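Local coordinates for BH0493 protein (PDB 2QEE), which binds zinc and is a putative metal-dependent enzyme of the amidohydrolase superfamily, probably related to the uronate isomerases, at residues Y52-A55 with E56-W60; I80-L84 with F85-S89; R291-P294 with N295-F298; N409-F413 with V414-D418. All coordinates share one frame; numbering follows the deposited sequence. Where two conformers were deposited one is given.

Interaction 1: Y52-A55 with E56-W60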
loop_
_atom_site.group_PDB
_atom_site.type_symbol
_atom_site.label_atom_id
_atom_site.label_comp_id
_atom_site.label_asym_id
_atom_site.label_seq_id
_atom_site.Cartn_x
_atom_site.Cartn_y
_atom_site.Cartn_z
ATOM N N TYR C 52 -3.399 23.670 2.159
ATOM C CA TYR C 52 -4.123 22.396 2.315
ATOM C C TYR C 52 -5.614 22.655 2.464
ATOM O O TYR C 52 -6.443 21.876 1.985
ATOM C CB TYR C 52 -3.657 21.595 3.549
ATOM C CG TYR C 52 -2.278 20.987 3.533
ATOM C CD1 TYR C 52 -1.203 21.600 2.909
ATOM C CD2 TYR C 52 -2.008 19.802 4.271
ATOM C CE1 TYR C 52 0.081 21.032 2.959
ATOM C CE2 TYR C 52 -0.696 19.218 4.322
ATOM C CZ TYR C 52 0.317 19.843 3.665
ATOM O OH TYR C 52 1.559 19.295 3.704
ATOM N N LEU C 53 -5.961 23.718 3.186
ATOM C CA LEU C 53 -7.356 24.047 3.450
ATOM C C LEU C 53 -8.008 24.753 2.277
ATOM O O LEU C 53 -9.206 24.587 2.071
ATOM C CB LEU C 53 -7.527 24.852 4.739
ATOM C CG LEU C 53 -7.189 24.045 6.024
ATOM C CD1 LEU C 53 -7.494 24.856 7.257
ATOM C CD2 LEU C 53 -7.993 22.747 6.066
ATOM N N VAL C 54 -7.219 25.502 1.512
ATOM C CA VAL C 54 -7.738 26.021 0.218
ATOM C C VAL C 54 -8.217 24.889 -0.724
ATOM O O VAL C 54 -9.380 24.897 -1.194
ATOM C CB VAL C 54 -6.686 26.913 -0.467
ATOM C CG1 VAL C 54 -7.200 27.403 -1.833
ATOM C CG2 VAL C 54 -6.363 28.095 0.452
ATOM N N ALA C 55 -7.388 23.852 -0.880
ATOM C CA ALA C 55 -7.803 22.686 -1.676
ATOM C C ALA C 55 -9.118 22.132 -1.111
ATOM O O ALA C 55 -10.089 21.896 -1.843
ATOM C CB ALA C 55 -6.701 21.619 -1.639
ATOM N N GLU C 56 -9.193 21.938 0.214
ATOM C CA GLU C 56 -10.375 21.309 0.774
ATOM C C GLU C 56 -11.640 22.172 0.622
ATOM O O GLU C 56 -12.679 21.640 0.282
ATOM C CB GLU C 56 -10.128 20.923 2.238
ATOM C CG GLU C 56 -9.083 19.768 2.305
ATOM C CD GLU C 56 -8.778 19.342 3.734
ATOM O OE1 GLU C 56 -9.702 19.398 4.590
ATOM O OE2 GLU C 56 -7.597 18.961 3.940
ATOM N N VAL C 57 -11.514 23.491 0.813
ATOM C CA VAL C 57 -12.743 24.339 0.773
ATOM C C VAL C 57 -13.255 24.371 -0.685
ATOM O O VAL C 57 -14.480 24.378 -0.949
ATOM C CB VAL C 57 -12.504 25.778 1.337
ATOM C CG1 VAL C 57 -11.647 26.689 0.379
ATOM C CG2 VAL C 57 -13.818 26.404 1.715
ATOM N N MET C 58 -12.304 24.310 -1.613
ATOM C CA MET C 58 -12.713 24.366 -3.036
ATOM C C MET C 58 -13.517 23.121 -3.474
ATOM O O MET C 58 -14.250 23.191 -4.468
ATOM C CB MET C 58 -11.524 24.677 -3.963
ATOM C CG MET C 58 -10.873 26.082 -3.825
ATOM S SD MET C 58 -12.024 27.538 -3.757
ATOM C CE MET C 58 -12.835 27.142 -5.180
ATOM N N ARG C 59 -13.445 21.999 -2.731
ATOM C CA ARG C 59 -14.331 20.856 -3.018
ATOM C C ARG C 59 -15.762 21.076 -2.596
ATOM O O ARG C 59 -16.616 20.375 -3.061
ATOM C CB ARG C 59 -13.846 19.559 -2.341
ATOM C CG ARG C 59 -12.553 19.030 -2.987
ATOM C CD ARG C 59 -12.214 17.586 -2.538
ATOM N NE ARG C 59 -13.313 16.645 -2.784
ATOM C CZ ARG C 59 -13.684 16.243 -4.014
ATOM N NH1 ARG C 59 -13.006 16.643 -5.081
ATOM N NH2 ARG C 59 -14.695 15.424 -4.166
ATOM N N TRP C 60 -16.032 22.053 -1.709
ATOM C CA TRP C 60 -17.380 22.275 -1.189
ATOM C C TRP C 60 -18.024 23.555 -1.639
ATOM O O TRP C 60 -19.242 23.591 -1.838
ATOM C CB TRP C 60 -17.349 22.320 0.352
ATOM C CG TRP C 60 -17.299 20.956 1.033
ATOM C CD1 TRP C 60 -16.260 20.463 1.847
ATOM C CD2 TRP C 60 -18.330 19.964 1.051
ATOM N NE1 TRP C 60 -16.600 19.221 2.317
ATOM C CE2 TRP C 60 -17.857 18.881 1.843
ATOM C CE3 TRP C 60 -19.587 19.850 0.436
ATOM C CZ2 TRP C 60 -18.614 17.734 2.059
ATOM C CZ3 TRP C 60 -20.358 18.703 0.657
ATOM C CH2 TRP C 60 -19.862 17.655 1.466
#
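Met58 N donates to Val54 O over 3.0 Å, nearly along the C=O axis, within the i to i+4 bonding of the alpha-helix 51-58 as it nears its C-terminal end. One residue earlier Val57 N is held by Leu53 O at 2.8 Å, and Glu56 N bonds back to Tyr52 O. One residue later the bond is weak: Arg59 N reaches Ala55 O at 3.5 Å with an N-H...O angle of only 134°.

The side chains of the second turn lie chiefly against carbonyl oxygens of the first. Met58 CG rests 3.2 Å from Val54 O, and its bent chain then carries the sulfur away. Val57 CG1 sits between its own backbone N and carbonyl carbon (chi1 72°), a rotation that turns this methyl back onto Val54 O at 3.3 Å. Glu56 runs out extended and crosses Leu53, its OE1 lying 4.0 Å from Leu53 CD2.

That buried carboxylate is satisfied on both oxygens: OE1 bonds to Ser92 OG, and OE2 forms a salt bridge with Arg316 of the second subunit, where Arg59 also finds its partners, among them the carbonyl of Ala315. Leu53 packs on helix 93-104, Val57 on helix 73-86 and Val54 on helix 65-70. At the other end the Tyr52 side chain comes within about 7 Å of the bound zinc ion. Glu56 CG, anti to its own carbonyl carbon (chi1 -68°), passes 3.4 Å from Tyr52 O.

Interaction 2: I80-L84 with F85-S89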
loop_
_atom_site.group_PDB
_atom_site.type_symbol
_atom_site.label_atom_id
_atom_site.label_comp_id
_atom_site.label_asym_id
_atom_site.label_seq_id
_atom_site.Cartn_x
_atom_site.Cartn_y
_atom_site.Cartn_z
ATOM N N ILE C 80 -13.566 29.574 4.865
ATOM C CA ILE C 80 -12.975 28.226 5.203
ATOM C C ILE C 80 -13.596 27.702 6.509
ATOM O O ILE C 80 -14.036 26.546 6.566
ATOM C CB ILE C 80 -11.440 28.229 5.170
ATOM C CG1 ILE C 80 -11.001 28.408 3.688
ATOM C CG2 ILE C 80 -10.830 26.917 5.828
ATOM C CD1 ILE C 80 -9.505 28.715 3.489
ATOM N N TRP C 81 -13.723 28.587 7.504
ATOM C CA TRP C 81 -14.325 28.215 8.777
ATOM C C TRP C 81 -15.762 27.732 8.588
ATOM O O TRP C 81 -16.150 26.644 9.025
ATOM C CB TRP C 81 -14.279 29.397 9.769
ATOM C CG TRP C 81 -14.714 29.038 11.134
ATOM C CD1 TRP C 81 -15.889 29.382 11.737
ATOM C CD2 TRP C 81 -13.953 28.323 12.123
ATOM N NE1 TRP C 81 -15.921 28.928 13.029
ATOM C CE2 TRP C 81 -14.736 28.287 13.304
ATOM C CE3 TRP C 81 -12.680 27.751 12.134
ATOM C CZ2 TRP C 81 -14.296 27.655 14.475
ATOM C CZ3 TRP C 81 -12.233 27.120 13.296
ATOM C CH2 TRP C 81 -13.052 27.055 14.442
ATOM N N GLU C 82 -16.579 28.546 7.925
ATOM C CA GLU C 82 -17.965 28.170 7.684
ATOM C C GLU C 82 -18.102 26.855 6.877
ATOM O O GLU C 82 -18.881 25.985 7.270
ATOM C CB GLU C 82 -18.687 29.335 6.976
ATOM C CG GLU C 82 -20.134 29.068 6.638
ATOM C CD GLU C 82 -21.066 28.991 7.855
ATOM O OE1 GLU C 82 -20.680 29.413 8.985
ATOM O OE2 GLU C 82 -22.186 28.472 7.667
ATOM N N GLU C 83 -17.324 26.701 5.805
ATOM C CA GLU C 83 -17.537 25.592 4.870
ATOM C C GLU C 83 -16.977 24.272 5.411
ATOM O O GLU C 83 -17.560 23.239 5.167
ATOM C CB GLU C 83 -16.850 25.864 3.531
ATOM C CG GLU C 83 -17.463 27.112 2.771
ATOM C CD GLU C 83 -18.704 26.753 1.947
ATOM O OE1 GLU C 83 -19.161 25.600 1.982
ATOM O OE2 GLU C 83 -19.216 27.636 1.198
ATOM N N LEU C 84 -15.851 24.344 6.120
ATOM C CA LEU C 84 -15.164 23.076 6.549
ATOM C C LEU C 84 -15.327 22.754 8.031
ATOM O O LEU C 84 -15.027 21.639 8.455
ATOM C CB LEU C 84 -13.682 23.196 6.272
ATOM C CG LEU C 84 -13.220 23.323 4.825
ATOM C CD1 LEU C 84 -11.742 23.268 4.766
ATOM C CD2 LEU C 84 -13.895 22.284 3.867
ATOM N N PHE C 85 -15.742 23.720 8.839
ATOM C CA PHE C 85 -15.946 23.457 10.254
ATOM C C PHE C 85 -17.413 23.520 10.683
ATOM O O PHE C 85 -17.838 22.785 11.602
ATOM C CB PHE C 85 -15.108 24.417 11.128
ATOM C CG PHE C 85 -13.626 24.291 10.936
ATOM C CD1 PHE C 85 -12.848 23.768 11.966
ATOM C CD2 PHE C 85 -13.001 24.720 9.750
ATOM C CE1 PHE C 85 -11.456 23.605 11.827
ATOM C CE2 PHE C 85 -11.636 24.612 9.586
ATOM C CZ PHE C 85 -10.849 24.050 10.651
ATOM N N ILE C 86 -18.169 24.481 10.125
ATOM C CA ILE C 86 -19.562 24.651 10.550
ATOM C C ILE C 86 -20.550 23.803 9.729
ATOM O O ILE C 86 -21.398 23.115 10.288
ATOM C CB ILE C 86 -19.962 26.203 10.555
ATOM C CG1 ILE C 86 -18.984 27.015 11.404
ATOM C CG2 ILE C 86 -21.377 26.420 11.025
ATOM C CD1 ILE C 86 -18.809 26.461 12.884
ATOM N N LYS C 87 -20.454 23.844 8.396
ATOM C CA LYS C 87 -21.395 23.152 7.509
ATOM C C LYS C 87 -21.081 21.665 7.341
ATOM O O LYS C 87 -21.923 20.927 6.865
ATOM C CB LYS C 87 -21.335 23.787 6.100
ATOM C CG LYS C 87 -21.950 25.240 6.080
ATOM C CD LYS C 87 -21.769 25.744 4.644
ATOM C CE LYS C 87 -22.473 27.055 4.408
ATOM N NZ LYS C 87 -22.605 27.224 2.907
ATOM N N ARG C 88 -19.821 21.272 7.596
ATOM C CA ARG C 88 -19.471 19.861 7.766
ATOM C C ARG C 88 -18.534 19.745 8.980
ATOM O O ARG C 88 -17.891 20.728 9.370
ATOM C CB ARG C 88 -18.804 19.250 6.510
ATOM C CG ARG C 88 -19.631 19.283 5.240
ATOM C CD ARG C 88 -19.393 20.640 4.525
ATOM N NE ARG C 88 -20.445 20.951 3.525
ATOM C CZ ARG C 88 -20.447 22.107 2.835
ATOM N NH1 ARG C 88 -19.511 23.021 3.082
ATOM N NH2 ARG C 88 -21.400 22.347 1.921
ATOM N N SER C 89 -18.482 18.568 9.606
ATOM C CA SER C 89 -17.571 18.437 10.768
ATOM C C SER C 89 -16.127 18.486 10.301
ATOM O O SER C 89 -15.819 17.915 9.262
ATOM C CB SER C 89 -17.841 17.133 11.556
ATOM O OG SER C 89 -19.156 17.196 12.129
HETATM O O HOH W 1 -21.367 24.969 0.685
HETATM O O HOH W 2 -20.195 29.602 3.033
HETATM O O HOH W 3 -15.153 19.343 6.977
#
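Ile80 meets Phe85 twice: its CG2 lies loosely against Phe85 CE2, and its carbonyl oxygen lies at the ring's edge. Trp81 carries the main apolar contact, an offset stack of its six-membered ring on the Phe85 ring, centroids 4.5 Å apart and planes at 17°, with Phe85 CB over the indole face. Trp81 O accepts from both Phe85 N (3.0 Å) and Ile86 N (3.2 Å). This forked bond marks where helix 73-86 widens into a pi-type turn near its C-terminal end, and Glu82 O accordingly takes Lys87 N, five residues on, at 2.9 Å.

Arg88 NH1 alone bonds to Glu83 twice, to OE1 at 2.8 Å and to a lone pair of the backbone O at 2.9 Å, with carboxylate and guanidinium nearly coplanar. Lys87 NZ adds a long salt bridge to OE2, which Thr61 also holds. A leucine in place of Arg88 would probably leave Glu83 OE1 without its close charged mate and strip the cation-pi partner from Trp60. A water that donates to Leu84 O at 2.7 Å also donates to Ser89 O, linking the last turn of the helix to the loop that follows.

Interaction 3: R291-P294 with N295-F298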
loop_
_atom_site.group_PDB
_atom_site.type_symbol
_atom_site.label_atom_id
_atom_site.label_comp_id
_atom_site.label_asym_id
_atom_site.label_seq_id
_atom_site.Cartn_x
_atom_site.Cartn_y
_atom_site.Cartn_z
ATOM N N ARG C 291 25.131 4.991 -4.734
ATOM C CA ARG C 291 26.204 4.072 -5.048
ATOM C C ARG C 291 27.442 4.799 -5.565
ATOM O O ARG C 291 28.564 4.527 -5.117
ATOM C CB ARG C 291 25.741 3.059 -6.082
ATOM C CG ARG C 291 26.859 2.110 -6.592
ATOM C CD ARG C 291 26.311 1.026 -7.467
ATOM N NE ARG C 291 25.539 1.583 -8.578
ATOM C CZ ARG C 291 24.211 1.444 -8.668
ATOM N NH1 ARG C 291 23.577 0.712 -7.748
ATOM N NH2 ARG C 291 23.530 2.017 -9.674
ATOM N N GLU C 292 27.209 5.689 -6.520
ATOM C CA GLU C 292 28.284 6.365 -7.253
ATOM C C GLU C 292 28.921 7.555 -6.541
ATOM O O GLU C 292 30.023 7.982 -6.957
ATOM C CB GLU C 292 27.818 6.789 -8.668
ATOM C CG GLU C 292 27.212 5.668 -9.475
ATOM C CD GLU C 292 28.134 4.467 -9.702
ATOM O OE1 GLU C 292 29.370 4.626 -9.665
ATOM O OE2 GLU C 292 27.624 3.339 -9.903
ATOM N N TYR C 293 28.264 8.082 -5.490
ATOM C CA TYR C 293 28.775 9.203 -4.719
ATOM C C TYR C 293 28.850 8.834 -3.215
ATOM O O TYR C 293 28.116 9.402 -2.393
ATOM C CB TYR C 293 27.919 10.443 -4.974
ATOM C CG TYR C 293 28.048 10.888 -6.404
ATOM C CD1 TYR C 293 29.073 11.775 -6.787
ATOM C CD2 TYR C 293 27.188 10.374 -7.393
ATOM C CE1 TYR C 293 29.209 12.155 -8.150
ATOM C CE2 TYR C 293 27.318 10.745 -8.754
ATOM C CZ TYR C 293 28.358 11.625 -9.101
ATOM O OH TYR C 293 28.473 11.994 -10.430
ATOM N N PRO C 294 29.694 7.837 -2.868
ATOM C CA PRO C 294 29.757 7.298 -1.486
ATOM C C PRO C 294 30.253 8.316 -0.493
ATOM O O PRO C 294 30.072 8.144 0.741
ATOM C CB PRO C 294 30.805 6.182 -1.588
ATOM C CG PRO C 294 31.627 6.532 -2.810
ATOM C CD PRO C 294 30.655 7.172 -3.754
ATOM N N ASN C 295 30.948 9.343 -0.996
ATOM C CA ASN C 295 31.446 10.407 -0.138
ATOM C C ASN C 295 30.501 11.575 0.004
ATOM O O ASN C 295 30.854 12.598 0.593
ATOM C CB ASN C 295 32.798 10.930 -0.614
ATOM C CG ASN C 295 33.833 9.841 -0.762
ATOM O OD1 ASN C 295 34.553 9.783 -1.763
ATOM N ND2 ASN C 295 33.903 8.969 0.197
ATOM N N ASN C 296 29.288 11.442 -0.572
ATOM C CA ASN C 296 28.267 12.434 -0.400
ATOM C C ASN C 296 27.181 11.822 0.459
ATOM O O ASN C 296 26.976 10.587 0.415
ATOM C CB ASN C 296 27.629 12.832 -1.753
ATOM C CG ASN C 296 28.501 13.794 -2.539
ATOM O OD1 ASN C 296 29.341 13.349 -3.340
ATOM N ND2 ASN C 296 28.266 15.095 -2.358
ATOM N N LYS C 297 26.521 12.690 1.217
ATOM C CA LYS C 297 25.344 12.286 2.070
ATOM C C LYS C 297 24.035 12.813 1.470
ATOM O O LYS C 297 23.979 13.955 1.012
ATOM C CB LYS C 297 25.531 12.857 3.478
ATOM C CG LYS C 297 26.691 12.091 4.186
ATOM C CD LYS C 297 26.809 12.426 5.626
ATOM C CE LYS C 297 27.437 13.771 5.812
ATOM N NZ LYS C 297 27.925 13.905 7.241
ATOM N N PHE C 298 22.961 11.987 1.522
ATOM C CA PHE C 298 21.726 12.360 0.895
ATOM C C PHE C 298 20.580 12.167 1.893
ATOM O O PHE C 298 20.487 11.091 2.542
ATOM C CB PHE C 298 21.470 11.438 -0.300
ATOM C CG PHE C 298 22.543 11.510 -1.352
ATOM C CD1 PHE C 298 22.373 12.403 -2.436
ATOM C CD2 PHE C 298 23.714 10.751 -1.262
ATOM C CE1 PHE C 298 23.364 12.497 -3.406
ATOM C CE2 PHE C 298 24.719 10.861 -2.276
ATOM C CZ PHE C 298 24.502 11.741 -3.326
HETATM O O HOH W 4 29.175 9.755 2.830
#
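With chi1 at -65° in Tyr293 and -79° in Asn296, both side chains set CG anti to the carbonyl carbon and run side by side in the same direction. Asn296 OD1 thereby settles 3.6 Å from Tyr293 CB, the amide turned 72° from the phenol ring. Phe298 starts with a similar first torsion and brings the end of its ring to the same residue: CZ lies 4.0 Å from Tyr293 CB, while Tyr293 O faces the ring edge, in plane, 3.7 Å from CE2.

The backbone beneath is a type I beta turn from Tyr293 to Asn296, with Pro294 and Asn295 at its corners. The closing bond, Asn296 N to Tyr293 O, is 3.0 Å long; its N-H points well at the oxygen but arrives above the carbonyl plane and not on a lone pair. A water donates to Pro294 O at 2.8 Å and, weakly, to Asn296 O.

The turn links helix 284-292 to strand 298-302, a helix-to-strand connection consistent with the (beta/alpha) barrel of the amidohydrolase superfamily. Asn296 ND2 bonds to Leu247 O on helix 237-253, and Asn296 O accepts from Asn320 ND2. Phe298 packs inward on Leu289, Phe257 and Met259.

A single direct hydrogen bond crosses the turn, and the side chains add only van der Waals contact. The reversal therefore seems to depend largely on its backbone torsions, on the ring of Pro294 that restricts one of them, and on the bonds of Asn296 to Leu247 and Asn320.

Interaction 4: N409-F413 with V414-D418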
loop_
_atom_site.group_PDB
_atom_site.type_symbol
_atom_site.label_atom_id
_atom_site.label_comp_id
_atom_site.label_asym_id
_atom_site.label_seq_id
_atom_site.Cartn_x
_atom_site.Cartn_y
_atom_site.Cartn_z
ATOM N N ASN C 409 19.724 11.826 15.373
ATOM C CA ASN C 409 20.023 11.202 14.093
ATOM C C ASN C 409 20.212 12.267 13.026
ATOM O O ASN C 409 21.086 12.114 12.173
ATOM C CB ASN C 409 18.871 10.269 13.613
ATOM C CG ASN C 409 18.831 8.953 14.379
ATOM O OD1 ASN C 409 19.814 8.565 15.061
ATOM N ND2 ASN C 409 17.675 8.200 14.228
ATOM N N PHE C 410 19.494 13.365 13.177
ATOM C CA PHE C 410 19.601 14.413 12.157
ATOM C C PHE C 410 20.987 15.090 12.347
ATOM O O PHE C 410 21.786 15.179 11.393
ATOM C CB PHE C 410 18.520 15.468 12.301
ATOM C CG PHE C 410 18.736 16.663 11.404
ATOM C CD1 PHE C 410 18.535 16.540 10.011
ATOM C CD2 PHE C 410 19.158 17.885 11.919
ATOM C CE1 PHE C 410 18.754 17.631 9.135
ATOM C CE2 PHE C 410 19.353 19.008 11.058
ATOM C CZ PHE C 410 19.149 18.880 9.651
ATOM N N TRP C 411 21.279 15.531 13.564
ATOM C CA TRP C 411 22.583 16.299 13.723
ATOM C C TRP C 411 23.773 15.428 13.416
ATOM O O TRP C 411 24.791 15.868 12.864
ATOM C CB TRP C 411 22.651 16.872 15.126
ATOM C CG TRP C 411 21.578 17.894 15.319
ATOM C CD1 TRP C 411 20.466 17.795 16.097
ATOM C CD2 TRP C 411 21.510 19.155 14.662
ATOM N NE1 TRP C 411 19.712 18.959 15.986
ATOM C CE2 TRP C 411 20.333 19.788 15.082
ATOM C CE3 TRP C 411 22.350 19.823 13.727
ATOM C CZ2 TRP C 411 19.968 21.076 14.638
ATOM C CZ3 TRP C 411 21.959 21.113 13.288
ATOM C CH2 TRP C 411 20.798 21.711 13.752
ATOM N N ARG C 412 23.712 14.172 13.845
ATOM C CA ARG C 412 24.777 13.222 13.553
ATOM C C ARG C 412 24.971 13.116 12.035
ATOM O O ARG C 412 26.110 13.169 11.511
ATOM C CB ARG C 412 24.414 11.861 14.163
ATOM C CG ARG C 412 25.563 11.097 14.794
ATOM C CD ARG C 412 25.010 10.056 15.822
ATOM N NE ARG C 412 25.774 8.804 15.785
ATOM C CZ ARG C 412 25.718 7.895 14.809
ATOM N NH1 ARG C 412 24.945 8.085 13.731
ATOM N NH2 ARG C 412 26.456 6.795 14.896
ATOM N N PHE C 413 23.865 12.993 11.294
ATOM C CA PHE C 413 23.988 12.778 9.852
ATOM C C PHE C 413 24.558 14.014 9.107
ATOM O O PHE C 413 25.351 13.871 8.158
ATOM C CB PHE C 413 22.637 12.417 9.253
ATOM C CG PHE C 413 22.734 11.946 7.806
ATOM C CD1 PHE C 413 23.235 10.667 7.532
ATOM C CD2 PHE C 413 22.273 12.753 6.744
ATOM C CE1 PHE C 413 23.345 10.168 6.191
ATOM C CE2 PHE C 413 22.371 12.282 5.439
ATOM C CZ PHE C 413 22.917 11.005 5.147
ATOM N N VAL C 414 24.138 15.202 9.512
ATOM C CA VAL C 414 24.564 16.415 8.776
ATOM C C VAL C 414 25.940 16.845 9.288
ATOM O O VAL C 414 26.505 17.822 8.801
ATOM C CB VAL C 414 23.562 17.569 8.902
ATOM C CG1 VAL C 414 22.144 17.138 8.321
ATOM C CG2 VAL C 414 23.407 18.054 10.361
ATOM N N GLY C 415 26.445 16.116 10.286
ATOM C CA GLY C 415 27.819 16.307 10.763
ATOM C C GLY C 415 27.997 17.495 11.671
ATOM O O GLY C 415 29.065 18.123 11.623
ATOM N N ARG C 416 26.984 17.822 12.492
ATOM C CA ARG C 416 27.070 18.978 13.424
ATOM C C ARG C 416 26.325 18.912 14.790
ATOM O O ARG C 416 26.250 17.829 15.382
ATOM C CB ARG C 416 26.931 20.357 12.710
ATOM C CG ARG C 416 25.799 20.525 11.741
ATOM C CD ARG C 416 26.187 21.457 10.576
ATOM N NE ARG C 416 25.703 22.814 10.754
ATOM C CZ ARG C 416 25.778 23.772 9.833
ATOM N NH1 ARG C 416 25.295 24.976 10.107
ATOM N NH2 ARG C 416 26.323 23.533 8.641
ATOM N N ASN C 417 25.795 20.077 15.230
ATOM C CA ASN C 417 25.353 20.500 16.631
ATOM C C ASN C 417 25.381 19.578 17.895
ATOM O O ASN C 417 25.911 18.465 17.858
ATOM C CB ASN C 417 24.101 21.459 16.561
ATOM C CG ASN C 417 22.871 20.966 17.372
ATOM O OD1 ASN C 417 22.763 19.786 17.710
ATOM N ND2 ASN C 417 21.927 21.876 17.643
ATOM N N ASP C 418 24.873 20.103 19.020
ATOM C CA ASP C 418 24.680 19.363 20.284
ATOM C C ASP C 418 25.407 18.026 20.417
ATOM O O ASP C 418 25.178 17.277 21.379
ATOM C CB ASP C 418 23.189 19.136 20.544
ATOM C CG ASP C 418 22.583 20.185 21.449
ATOM O OD1 ASP C 418 21.462 19.925 21.943
ATOM O OD2 ASP C 418 23.217 21.250 21.673
#
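Phe410 and Val414 are joined first by a regular helical hydrogen bond, Val414 N to Phe410 O at 3.0 Å; the next in line, Gly415 N to Trp411 O, is weak. Two further bonds fold back into the final turn: Arg416 N to Trp411 O at 3.0 Å, and Gly415 N to Arg412 O at 3.2 Å, the latter arriving above the carbonyl plane. With the positive phi of Gly415 (79°) they form a Schellman motif, which closes helix 395-414 and turns the chain into the C-terminal tail.

Contacts over ring faces make the second group. Val414 CG1 sits over the Phe410 ring, 3.9 Å from its centroid. The Asn417 amide stacks on the indole of Trp411, planes 13° apart, with OD1 3.3 Å from Trp411 CG and CB over the six-membered ring. Phe410 CD2 covers the opposite indole face, sandwiching the ring. OD1 of Asn417 is buried and has no hydrogen-bond partner in the model. Replacing Trp411 by alanine would probably rob the Asn417 amide of its stacking surface and leave Thr25 OG1 without the indole N-H that bonds to it.

Looser apolar packing completes the contact: Trp411 CE3 meets Val414 CG2 at 3.9 Å, and Arg416 CG lies at the indole edge, 4.0 Å from CE3, while the guanidinium reaches on to a salt bridge with Asp218.

Interactions 1 and 2 are neighbouring, largely buried helix ends that pack directly on each other, Val57 against Ile80 and Glu83, Trp60 against Leu84 and Arg88, and both reach the second subunit. Interactions 3 and 4 lie on the other side of the chain's centre, about 40 and 38 Å from interaction 1 between centres, and are only partly buried; Lys297 NZ joins them through a probable hydrogen bond to Phe413 O. All four lie at or near the C-terminal end of a helix, but differ in chemistry: interaction 1 has ordinary helical bonding with a charged, intersubunit side, interaction 2 a pi-type widening with a salt-bridge network, interaction 3 a beta turn leading to a strand, and interaction 4 a glycine-based cap with aromatic stacking.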